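Local coordinates for ferritin (Mycoplasma penetrans, PDB 7DIE), which probably binds and stores ferric iron in a 24-subunit cage that has atypical ferroxidase centres and takes up ferrous iron through its B-channels, at residues A[16-20]-A[64-68]; A[23-27]-A[56-61]. One frame throughout, in Å; residues are numbered along the deposited sequence.

Contact 1: A[16-20]-A[64-68]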
loop_
_atom_site.group_PDB
_atom_site.type_symbol
_atom_site.label_atom_id
_atom_site.label_comp_id
_atom_site.label_asym_id
_atom_site.label_seq_id
_atom_site.Cartn_x
_atom_site.Cartn_y
_atom_site.Cartn_z
ATOM N N VAL A 16 50.961 17.963 -2.610
ATOM C CA VAL A 16 49.624 17.501 -2.224
ATOM C C VAL A 16 49.498 17.504 -0.707
ATOM O O VAL A 16 48.502 17.966 -0.142
ATOM C CB VAL A 16 49.339 16.107 -2.809
ATOM C CG1 VAL A 16 48.012 15.569 -2.262
ATOM C CG2 VAL A 16 49.300 16.151 -4.343
ATOM N N SER A 17 50.516 16.972 -0.030
ATOM C CA SER A 17 50.575 16.988 1.422
ATOM C C SER A 17 50.529 18.416 1.959
ATOM O O SER A 17 49.836 18.701 2.941
ATOM C CB SER A 17 51.858 16.256 1.841
ATOM O OG SER A 17 51.756 15.614 3.073
ATOM N N LYS A 18 51.255 19.335 1.324
ATOM C CA LYS A 18 51.210 20.722 1.774
ATOM C C LYS A 18 49.821 21.307 1.588
ATOM O O LYS A 18 49.339 22.069 2.432
ATOM C CB LYS A 18 52.238 21.566 1.017
ATOM C CG LYS A 18 52.164 23.046 1.392
ATOM C CD LYS A 18 53.171 23.891 0.635
ATOM C CE LYS A 18 53.223 25.304 1.201
ATOM N NZ LYS A 18 54.210 26.160 0.491
ATOM N N HIS A 19 49.159 20.974 0.487
ATOM C CA HIS A 19 47.819 21.517 0.325
ATOM C C HIS A 19 46.856 20.949 1.373
ATOM O O HIS A 19 45.959 21.661 1.845
ATOM C CB HIS A 19 47.281 21.260 -1.072
ATOM C CG HIS A 19 45.946 21.891 -1.261
ATOM N ND1 HIS A 19 45.773 23.260 -1.216
ATOM C CD2 HIS A 19 44.710 21.352 -1.342
ATOM C CE1 HIS A 19 44.486 23.535 -1.317
ATOM N NE2 HIS A 19 43.821 22.395 -1.397
ATOM N N TYR A 20 47.017 19.678 1.753
ATOM C CA TYR A 20 46.240 19.165 2.886
ATOM C C TYR A 20 46.437 20.046 4.115
ATOM O O TYR A 20 45.470 20.416 4.800
ATOM C CB TYR A 20 46.633 17.714 3.190
ATOM C CG TYR A 20 45.821 17.065 4.317
ATOM C CD1 TYR A 20 46.082 17.359 5.644
ATOM C CD2 TYR A 20 44.829 16.135 4.037
ATOM C CE1 TYR A 20 45.353 16.777 6.675
ATOM C CE2 TYR A 20 44.098 15.523 5.065
ATOM C CZ TYR A 20 44.370 15.851 6.384
ATOM O OH TYR A 20 43.657 15.275 7.429
ATOM N N LEU A 64 41.900 14.438 -0.283
ATOM C CA LEU A 64 43.359 14.461 -0.410
ATOM C C LEU A 64 43.987 13.227 0.216
ATOM O O LEU A 64 44.855 12.595 -0.388
ATOM C CB LEU A 64 43.934 15.735 0.223
ATOM C CG LEU A 64 43.510 17.022 -0.485
ATOM C CD1 LEU A 64 43.750 18.241 0.394
ATOM C CD2 LEU A 64 44.262 17.175 -1.809
ATOM N N VAL A 65 43.560 12.849 1.426
ATOM C CA VAL A 65 44.180 11.667 2.019
ATOM C C VAL A 65 43.792 10.404 1.249
ATOM O O VAL A 65 44.606 9.483 1.118
ATOM C CB VAL A 65 43.861 11.556 3.527
ATOM C CG1 VAL A 65 42.404 11.250 3.761
ATOM C CG2 VAL A 65 44.729 10.467 4.154
ATOM N N LYS A 66 42.575 10.345 0.699
ATOM C CA LYS A 66 42.173 9.180 -0.092
ATOM C C LYS A 66 42.990 9.066 -1.361
ATOM O O LYS A 66 43.349 7.959 -1.784
ATOM C CB LYS A 66 40.686 9.272 -0.458
ATOM C CG LYS A 66 39.708 8.975 0.693
ATOM C CD LYS A 66 38.296 8.647 0.152
ATOM C CE LYS A 66 37.202 8.873 1.201
ATOM N NZ LYS A 66 35.911 9.423 0.645
ATOM N N TYR A 67 43.262 10.199 -2.004
ATOM C CA TYR A 67 44.097 10.188 -3.200
ATOM C C TYR A 67 45.515 9.732 -2.878
ATOM O O TYR A 67 46.088 8.909 -3.600
ATOM C CB TYR A 67 44.130 11.579 -3.848
ATOM C CG TYR A 67 45.134 11.642 -5.001
ATOM C CD1 TYR A 67 44.966 10.855 -6.137
ATOM C CD2 TYR A 67 46.261 12.467 -4.937
ATOM C CE1 TYR A 67 45.895 10.884 -7.194
ATOM C CE2 TYR A 67 47.197 12.498 -5.981
ATOM C CZ TYR A 67 47.014 11.704 -7.101
ATOM O OH TYR A 67 47.931 11.746 -8.141
ATOM N N MET A 68 46.107 10.259 -1.800
ATOM C CA MET A 68 47.460 9.838 -1.466
ATOM C C MET A 68 47.521 8.332 -1.247
ATOM O O MET A 68 48.453 7.673 -1.716
ATOM C CB MET A 68 47.972 10.617 -0.251
ATOM C CG MET A 68 48.121 12.110 -0.581
ATOM S SD MET A 68 49.137 13.082 0.566
ATOM C CE MET A 68 50.787 12.710 -0.081
#
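Leu64 pushes its CD1 methyl against the backbone of the opposing helix, 3.6 Å from Tyr20 CA, and this is where the two segments pack most closely. The same methyl lies 3.7 Å from His19 CD2, the leucine standing roughly perpendicular to the imidazole side chain. The other branch, CD2, turns to Val16 and meets its CG1 at 4.1 Å, so the fork of one leucine spans a full turn of the neighbouring helix. Leu64 CB lies at the edge of the Tyr20 ring, in its plane and 3.9 Å from Tyr20 CD2. Segments 16-20 and 64-68 belong to helices 10-39 and 43-70, an antiparallel pair of the ferritin four-helix bundle; the axes of the two segments come within 10.3 Å, their directions 159° apart. Val16 also belongs to the close packing: with CG1 anti to the backbone N (chi1 173°), it reaches Met68 CG at 3.8 Å, the two side chains running alongside each other and pointing opposite ways. The contact is looser beyond the thioether, where the bend at chi3 (83°) carries Met68 CE only to within 4.2 Å of Ser17 CB. It is looser again at Tyr67, whose ring offers Val16 CG1 an edge at 4.5 Å, while its hydroxyl is hydrogen-bonded to Thr124. His19 spends both ring nitrogens elsewhere, ND1 on Ser108 and NE2 on Glu23.

Contact 2: A[23-27]-A[56-61]. With FE (Fe (III) ion), chain G.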
loop_
_atom_site.group_PDB
_atom_site.type_symbol
_atom_site.label_atom_id
_atom_site.label_comp_id
_atom_site.label_asym_id
_atom_site.label_seq_id
_atom_site.Cartn_x
_atom_site.Cartn_y
_atom_site.Cartn_z
ATOM N N GLU A 23 44.436 23.262 3.702
ATOM C CA GLU A 23 43.000 23.089 3.977
ATOM C C GLU A 23 42.738 22.899 5.470
ATOM O O GLU A 23 41.732 23.389 6.004
ATOM C CB GLU A 23 42.445 21.893 3.198
ATOM C CG GLU A 23 42.627 21.981 1.672
ATOM C CD GLU A 23 41.478 22.706 0.982
ATOM O OE1 GLU A 23 40.722 23.444 1.664
ATOM O OE2 GLU A 23 41.330 22.531 -0.248
ATOM N N LEU A 24 43.619 22.167 6.155
ATOM C CA LEU A 24 43.483 21.994 7.598
ATOM C C LEU A 24 43.757 23.298 8.332
ATOM O O LEU A 24 43.138 23.584 9.360
ATOM C CB LEU A 24 44.439 20.891 8.084
ATOM C CG LEU A 24 44.524 20.641 9.595
ATOM C CD1 LEU A 24 43.134 20.347 10.177
ATOM C CD2 LEU A 24 45.517 19.484 9.886
ATOM N N CYS A 25 44.691 24.103 7.825
ATOM C CA CYS A 25 44.914 25.398 8.453
ATOM C C CYS A 25 43.639 26.228 8.392
ATOM O O CYS A 25 43.239 26.854 9.386
ATOM C CB CYS A 25 46.087 26.113 7.765
ATOM S SG CYS A 25 46.500 27.709 8.503
ATOM N N ALA A 26 42.945 26.176 7.251
ATOM C CA ALA A 26 41.671 26.869 7.096
ATOM C C ALA A 26 40.634 26.320 8.061
ATOM O O ALA A 26 39.940 27.084 8.736
ATOM C CB ALA A 26 41.177 26.750 5.650
ATOM N N ALA A 27 40.517 24.988 8.138
ATOM C CA ALA A 27 39.579 24.374 9.081
ATOM C C ALA A 27 39.868 24.829 10.501
ATOM O O ALA A 27 38.960 25.251 11.230
ATOM C CB ALA A 27 39.657 22.843 8.995
ATOM N N LYS A 56 35.676 21.542 5.112
ATOM C CA LYS A 56 37.089 21.299 4.812
ATOM C C LYS A 56 37.492 19.891 5.235
ATOM O O LYS A 56 38.215 19.199 4.512
ATOM C CB LYS A 56 37.988 22.329 5.508
ATOM C CG LYS A 56 37.835 23.770 4.998
ATOM C CD LYS A 56 38.047 23.858 3.482
ATOM C CE LYS A 56 38.111 25.321 2.986
ATOM N NZ LYS A 56 38.403 25.383 1.504
ATOM N N GLN A 57 37.018 19.439 6.399
ATOM C CA GLN A 57 37.351 18.082 6.842
ATOM C C GLN A 57 36.714 17.034 5.939
ATOM O O GLN A 57 37.383 16.115 5.458
ATOM C CB GLN A 57 36.886 17.855 8.277
ATOM C CG GLN A 57 37.483 18.779 9.334
ATOM C CD GLN A 57 36.734 18.651 10.647
ATOM O OE1 GLN A 57 35.523 18.446 10.650
ATOM N NE2 GLN A 57 37.449 18.737 11.763
ATOM N N SER A 58 35.404 17.131 5.732
ATOM C CA SER A 58 34.678 16.019 5.141
ATOM C C SER A 58 34.792 15.973 3.629
ATOM O O SER A 58 34.606 14.902 3.032
ATOM C CB SER A 58 33.201 16.101 5.546
ATOM O OG SER A 58 32.596 17.210 4.907
ATOM N N ALA A 59 35.080 17.096 2.985
ATOM C CA ALA A 59 35.119 17.131 1.529
ATOM C C ALA A 59 36.515 17.370 0.967
ATOM O O ALA A 59 36.858 16.783 -0.054
ATOM C CB ALA A 59 34.174 18.212 0.998
ATOM N N HIS A 60 37.337 18.199 1.616
ATOM C CA HIS A 60 38.652 18.533 1.056
ATOM C C HIS A 60 39.732 17.597 1.581
ATOM O O HIS A 60 40.343 16.849 0.813
ATOM C CB HIS A 60 39.008 19.986 1.381
ATOM C CG HIS A 60 38.083 20.979 0.747
ATOM N ND1 HIS A 60 38.494 21.867 -0.223
ATOM C CD2 HIS A 60 36.760 21.207 0.930
ATOM C CE1 HIS A 60 37.469 22.614 -0.598
ATOM N NE2 HIS A 60 36.400 22.225 0.075
ATOM N N MET A 61 39.958 17.619 2.897
ATOM C CA MET A 61 40.988 16.768 3.489
ATOM C C MET A 61 40.728 15.293 3.191
ATOM O O MET A 61 41.664 14.531 2.949
ATOM C CB MET A 61 41.051 17.027 4.994
ATOM C CG MET A 61 41.535 18.426 5.325
ATOM S SD MET A 61 40.972 19.101 6.903
ATOM C CE MET A 61 41.422 17.779 7.980
HETATM FE FE FE G . 34.302 23.266 -0.029
HETATM O O HOH W 1 33.008 21.306 -0.435
#
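Glu23 OE2 accepts two histidine N-H groups, one from His60 ND1 at 2.9 Å and one from His19 NE2. The first bond is a His-carboxylate pair behind a metal ligand, set within the antiparallel helices of the ferritin bundle: His60 binds iron through NE2 at 2.3 Å, beside Asp55, Asp134 and Asp138. The ND1-OE2 bond is bent (N-H...O angle 146°), and ND1 meets OE2 from above the carboxylate plane. Glu23 thus acts in the second shell: together with the metal bond it holds the imidazole's rotation, and it may make NE2 a stronger donor. The other carboxylate oxygen, OE1, uses its syn lone pair to take Lys56 NZ at 3.0 Å, a salt bridge between two side chains that lie nearly perpendicular. That ammonium also pairs with Glu102 and hydrogen-bonds to Asp138, tying it to another iron ligand. The lysine chain folds at chi2 (-55°), which lays its CD over one face of the His60 ring, 3.9 Å above its centre. A pi-type turn spans 56-61, where Met61 N bonds to Lys56 O. Apolar contacts flank the polar cluster: Met61 CE rests 3.8 Å from Leu24 CD1, and Ala27 CB meets Lys56 CB at 3.9 Å.

In the fold
Both contacts join helix 10-39 to helix 43-70, with centres 10 Å apart. Along the chain the order is 16-20, 23-27, 56-61, 64-68, so the two segments of contact 2 both fall between those of contact 1, as expected of two successive levels in one antiparallel helix pair. Contact 2 lies nearer the centre of the chain and holds a ligand of the iron site; contact 1 continues the interface as apolar packing. The levels adjoin directly, Tyr20 CE2 lying 3.4 Å from Met61 O. The same helix pair also meets a second subunit at both levels, so the surroundings of the iron site border on an interface of the 24-chain cage.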